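Short-chain dehydrogenase/reductase SDR (Paraburkholderia phymatum, PDB 5VA8) binds NADP and probably catalyses NADP-dependent oxidation or reduction of a substrate as a member of the short-chain dehydrogenase/reductase family. Local coordinates at the interface of chains A and B and the interface of chains A and C. Sequence-based numbering; all coordinates share one arbitrary frame. Chains: chain A/B/C, Short-chain dehydrogenase/reductase SDR.

Contact 1: the interface of chains A and B. Residues chain A 128, 132, 136, 171, 175, 178-179; chain B 105-106.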
# COMPACT_ATOMS: atom_id res chain seq x y z
N ILE A 128 14.23 20.91 -4.21
CA ILE A 128 14.52 20.48 -2.85
C ILE A 128 16.01 20.60 -2.56
O ILE A 128 16.41 21.16 -1.54
CB ILE A 128 14.01 19.05 -2.60
CG1 ILE A 128 12.48 19.05 -2.63
CG2 ILE A 128 14.54 18.52 -1.27
CD1 ILE A 128 11.84 17.69 -2.66
N ILE A 132 16.97 22.89 0.67
CA ILE A 132 16.89 22.09 1.89
C ILE A 132 17.92 22.56 2.92
O ILE A 132 17.64 22.54 4.13
CB ILE A 132 17.03 20.59 1.55
CG1 ILE A 132 16.77 19.72 2.79
CG2 ILE A 132 18.41 20.29 0.95
CD1 ILE A 132 15.39 19.94 3.42
N ILE A 136 17.01 23.36 6.86
CA ILE A 136 17.66 22.65 7.96
C ILE A 136 18.33 23.63 8.91
O ILE A 136 18.22 23.52 10.13
CB ILE A 136 18.65 21.62 7.39
CG1 ILE A 136 17.89 20.44 6.78
CG2 ILE A 136 19.66 21.17 8.45
CD1 ILE A 136 18.78 19.46 6.04
N PHE A 171 11.52 8.49 -4.49
CA PHE A 171 12.67 9.23 -3.97
C PHE A 171 12.28 10.05 -2.75
O PHE A 171 13.03 10.10 -1.76
CB PHE A 171 13.27 10.13 -5.05
CG PHE A 171 14.25 11.13 -4.49
CD1 PHE A 171 15.51 10.73 -4.11
CD2 PHE A 171 13.87 12.46 -4.31
CE1 PHE A 171 16.42 11.64 -3.56
CE2 PHE A 171 14.77 13.38 -3.77
CZ PHE A 171 16.04 12.97 -3.41
N VAL A 175 14.15 10.97 1.21
CA VAL A 175 14.64 12.27 1.68
C VAL A 175 13.76 12.80 2.81
O VAL A 175 14.26 13.43 3.75
CB VAL A 175 14.76 13.26 0.51
CG1 VAL A 175 13.42 13.57 -0.12
CG2 VAL A 175 15.44 14.55 0.97
N LYS A 178 15.11 11.34 5.87
CA LYS A 178 16.49 11.77 6.11
C LYS A 178 16.54 13.14 6.79
O LYS A 178 17.36 13.36 7.69
CB LYS A 178 17.23 11.82 4.77
CG LYS A 178 18.67 12.30 4.86
CD LYS A 178 19.48 11.34 5.71
CE LYS A 178 20.62 10.73 4.92
NZ LYS A 178 21.37 9.76 5.76
N VAL A 179 15.68 14.07 6.36
CA VAL A 179 15.75 15.44 6.85
C VAL A 179 14.79 15.71 8.00
O VAL A 179 14.82 16.80 8.59
CB VAL A 179 15.49 16.46 5.71
CG1 VAL A 179 16.48 16.25 4.58
CG2 VAL A 179 14.05 16.35 5.19
N PHE B 105 21.68 12.30 -1.13
CA PHE B 105 20.90 12.92 -2.20
C PHE B 105 21.47 14.27 -2.63
O PHE B 105 21.32 14.66 -3.79
CB PHE B 105 19.43 13.05 -1.77
CG PHE B 105 19.16 14.17 -0.77
CD1 PHE B 105 18.63 15.37 -1.20
CD2 PHE B 105 19.39 13.99 0.58
CE1 PHE B 105 18.35 16.39 -0.31
CE2 PHE B 105 19.12 15.01 1.49
CZ PHE B 105 18.60 16.22 1.04
N ARG B 106 22.14 14.99 -1.72
CA ARG B 106 22.67 16.29 -2.10
C ARG B 106 23.85 16.19 -3.06
O ARG B 106 24.24 17.21 -3.65
CB ARG B 106 23.05 17.07 -0.83
CG ARG B 106 21.81 17.53 -0.08
CD ARG B 106 22.06 17.74 1.41
NE ARG B 106 22.03 16.47 2.14
CZ ARG B 106 21.67 16.35 3.41
NH1 ARG B 106 21.28 17.43 4.09
NH2 ARG B 106 21.67 15.16 3.99
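B:Phe105 lays its ring against A:Val175, whose CG2 methyl stands over the middle of one aromatic face, 3.6 Å from the ring centroid in a CH-pi contact. Its place anti to the backbone N of A:Val175 points this methyl at the ring, and the two side chains meet at about a right angle. At the root of the phenyl group, CB of B:Phe105 meets the edge of the A:Phe171 ring in its plane, 3.8 Å from CZ. The far end of the ring is bordered by A:Ile132, whose CG2 lies 4.1 Å from CZ of B:Phe105, and by the CG1 methyl of A:Val179.

The opposite face of the same ring is backed from within chain B by CG of B:Arg106, so the phenyl group is sandwiched between a methyl of one subunit and an aliphatic stretch of its own. The bend of the arginine at chi3 (-80°) turns a guanidinium face onto CE2 of B:Phe105. Its NH1 then reaches CD1 of A:Ile136 tip to tip at 3.8 Å. A:Lys178 packs nearby through its aliphatic part, with NZ 5.7 Å from NH2 of B:Arg106, a proximity of like charges that might be mildly unfavourable. No polar bond crosses this patch.

The short 3-10 helix 105-107 of chain B thus docks against helices 110-138 and 159-179 of chain A, in a two-fold interface of the deposited tetramer, probably the family's usual assembly.

Contact 2: the interface of chains A and C. Residues chain A 250-252, 254; chain C 194, 235, 257-261.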
# COMPACT_ATOMS: atom_id res chain seq x y z
N TYR A 250 4.44 16.71 12.60
CA TYR A 250 4.62 15.28 12.82
C TYR A 250 4.12 14.46 11.64
O TYR A 250 3.98 13.24 11.76
CB TYR A 250 3.92 14.84 14.12
CG TYR A 250 4.63 13.74 14.87
CD1 TYR A 250 5.97 13.86 15.21
CD2 TYR A 250 3.94 12.60 15.29
CE1 TYR A 250 6.63 12.86 15.92
CE2 TYR A 250 4.58 11.58 16.00
CZ TYR A 250 5.94 11.73 16.32
OH TYR A 250 6.58 10.74 17.03
N ILE A 251 3.84 15.12 10.52
CA ILE A 251 3.42 14.47 9.28
C ILE A 251 4.56 14.63 8.29
O ILE A 251 4.86 15.76 7.86
CB ILE A 251 2.12 15.09 8.74
CG1 ILE A 251 1.00 15.02 9.78
CG2 ILE A 251 1.71 14.40 7.44
CD1 ILE A 251 -0.22 15.87 9.45
N THR A 252 5.23 13.53 7.94
CA THR A 252 6.23 13.62 6.89
C THR A 252 6.31 12.31 6.12
O THR A 252 5.98 11.23 6.65
CB THR A 252 7.61 14.03 7.42
OG1 THR A 252 8.41 14.44 6.31
CG2 THR A 252 8.32 12.88 8.17
N GLN A 254 4.34 11.49 3.76
CA GLN A 254 2.98 11.01 3.55
C GLN A 254 2.45 11.44 2.19
O GLN A 254 2.78 12.51 1.67
CB GLN A 254 2.04 11.53 4.64
CG GLN A 254 2.44 11.01 6.04
CD GLN A 254 2.73 9.51 6.06
OE1 GLN A 254 1.86 8.69 5.73
NE2 GLN A 254 3.96 9.14 6.41
N PHE C 194 2.47 9.09 20.63
CA PHE C 194 2.02 10.38 21.12
C PHE C 194 2.19 10.48 22.63
O PHE C 194 2.01 9.50 23.35
CB PHE C 194 0.55 10.64 20.71
CG PHE C 194 0.45 11.24 19.34
CD1 PHE C 194 0.18 12.59 19.19
CD2 PHE C 194 0.70 10.47 18.21
CE1 PHE C 194 0.14 13.18 17.93
CE2 PHE C 194 0.64 11.04 16.94
CZ PHE C 194 0.37 12.40 16.81
N GLU C 235 -1.55 18.62 18.26
CA GLU C 235 -1.45 18.56 16.81
C GLU C 235 -2.30 17.43 16.24
O GLU C 235 -2.82 17.55 15.13
CB GLU C 235 0.02 18.42 16.35
CG GLU C 235 0.65 17.08 16.63
CD GLU C 235 2.16 17.10 16.47
OE1 GLU C 235 2.67 17.84 15.60
OE2 GLU C 235 2.84 16.37 17.23
N LEU C 257 -1.57 8.87 8.43
CA LEU C 257 -0.57 8.45 9.41
C LEU C 257 0.17 9.68 9.92
O LEU C 257 0.73 10.44 9.13
CB LEU C 257 0.39 7.45 8.76
CG LEU C 257 1.56 6.90 9.58
CD1 LEU C 257 1.03 6.09 10.76
CD2 LEU C 257 2.47 6.06 8.67
N ILE C 258 0.16 9.88 11.23
CA ILE C 258 0.79 11.05 11.85
C ILE C 258 1.82 10.47 12.81
O ILE C 258 1.50 10.11 13.94
CB ILE C 258 -0.21 11.95 12.56
CG1 ILE C 258 -1.34 12.35 11.60
CG2 ILE C 258 0.46 13.19 13.15
CD1 ILE C 258 -2.36 13.26 12.24
N ASP C 259 3.07 10.31 12.34
CA ASP C 259 4.02 9.50 13.10
C ASP C 259 5.46 9.99 12.99
O ASP C 259 6.38 9.23 13.32
CB ASP C 259 3.92 8.01 12.65
CG ASP C 259 4.61 7.73 11.31
OD1 ASP C 259 4.85 8.67 10.52
OD2 ASP C 259 4.92 6.54 11.07
N GLY C 260 5.69 11.22 12.54
CA GLY C 260 7.05 11.73 12.44
C GLY C 260 7.94 10.94 11.52
O GLY C 260 9.16 10.97 11.67
N GLY C 261 7.37 10.24 10.55
CA GLY C 261 8.15 9.45 9.61
C GLY C 261 8.57 8.08 10.09
O GLY C 261 9.34 7.41 9.38
O HOH W 1 -0.74 9.48 5.69
O HOH W 2 1.63 16.91 13.17
O HOH W 3 5.98 8.17 15.92
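The backbone carbonyl O of A:Tyr250 accepts a direct hydrogen bond from C:Gly260 N at 2.8 Å, nearly straight at the hydrogen (161°) but from above the carbonyl plane. The neighbouring amide of C:Asp259 is also close, yet its N-H points elsewhere and makes no bond.

Waters carry further polar links. Water 2 joins the backbone N of A:Tyr250 to the carboxylate OE1 of C:Glu235, and water 3 joins the phenol OH to the carbonyl O of C:Asp259. Water 1 lies 2.7 Å from the amide OE1 of A:Gln254 and also meets C:Leu257 N.

Within each chain, further bonds shape the surfaces. NE2 of A:Gln254 gives a hydrogen bond to the carbonyl O of A:Thr252 at 2.9 Å, with this acceptor near the amide plane of A:Gln254, which fixes the amide's rotation and turns OE1 toward the water. In chain C, C:Gly261 N braces the turn, meeting OD1 of C:Asp259 at 3.0 Å from above the carboxylate plane.

Packing centres on the tyrosine ring. The C:Asp259-C:Gly260 peptide lies across one face, with the glycine N over the ring centre. The CD2-CE2 edge of A:Tyr250 points at the face of C:Phe194, CD2 lying 3.9 Å from CZ and the planes 84° apart. The carboxylate of C:Glu235 borders CB. Farther along the loop, CG1 of A:Ile251 touches CG2 of C:Ile258 at 3.9 Å, and CG2 of A:Thr252 rests on C:Gly261. A:Gln254, bent at chi2 (-47°), crosses C:Leu257, its CG 3.6 Å from the leucine O and OE1 beside CB.

The loop after helix 233-243 of chain A thus meets the end of strand 255-258 and the following turn of chain C across a two-fold axis.

The C-alpha centres of contact 1 and contact 2 lie about 17 Å apart, and the two have no residue in common. Chain A takes part in both, offering helices 110-138 and 159-179 to chain B in contact 1 and the loop between helix 233-243 and strand 255-258 to chain C in contact 2. Contact 1 is apolar, whereas contact 2 combines packing with backbone and water-mediated bonds. Each belongs to a different two-fold interface, and repetition of both in the deposited assembly of four copies would join the subunits into a tetramer, the form common among short-chain dehydrogenases/reductases.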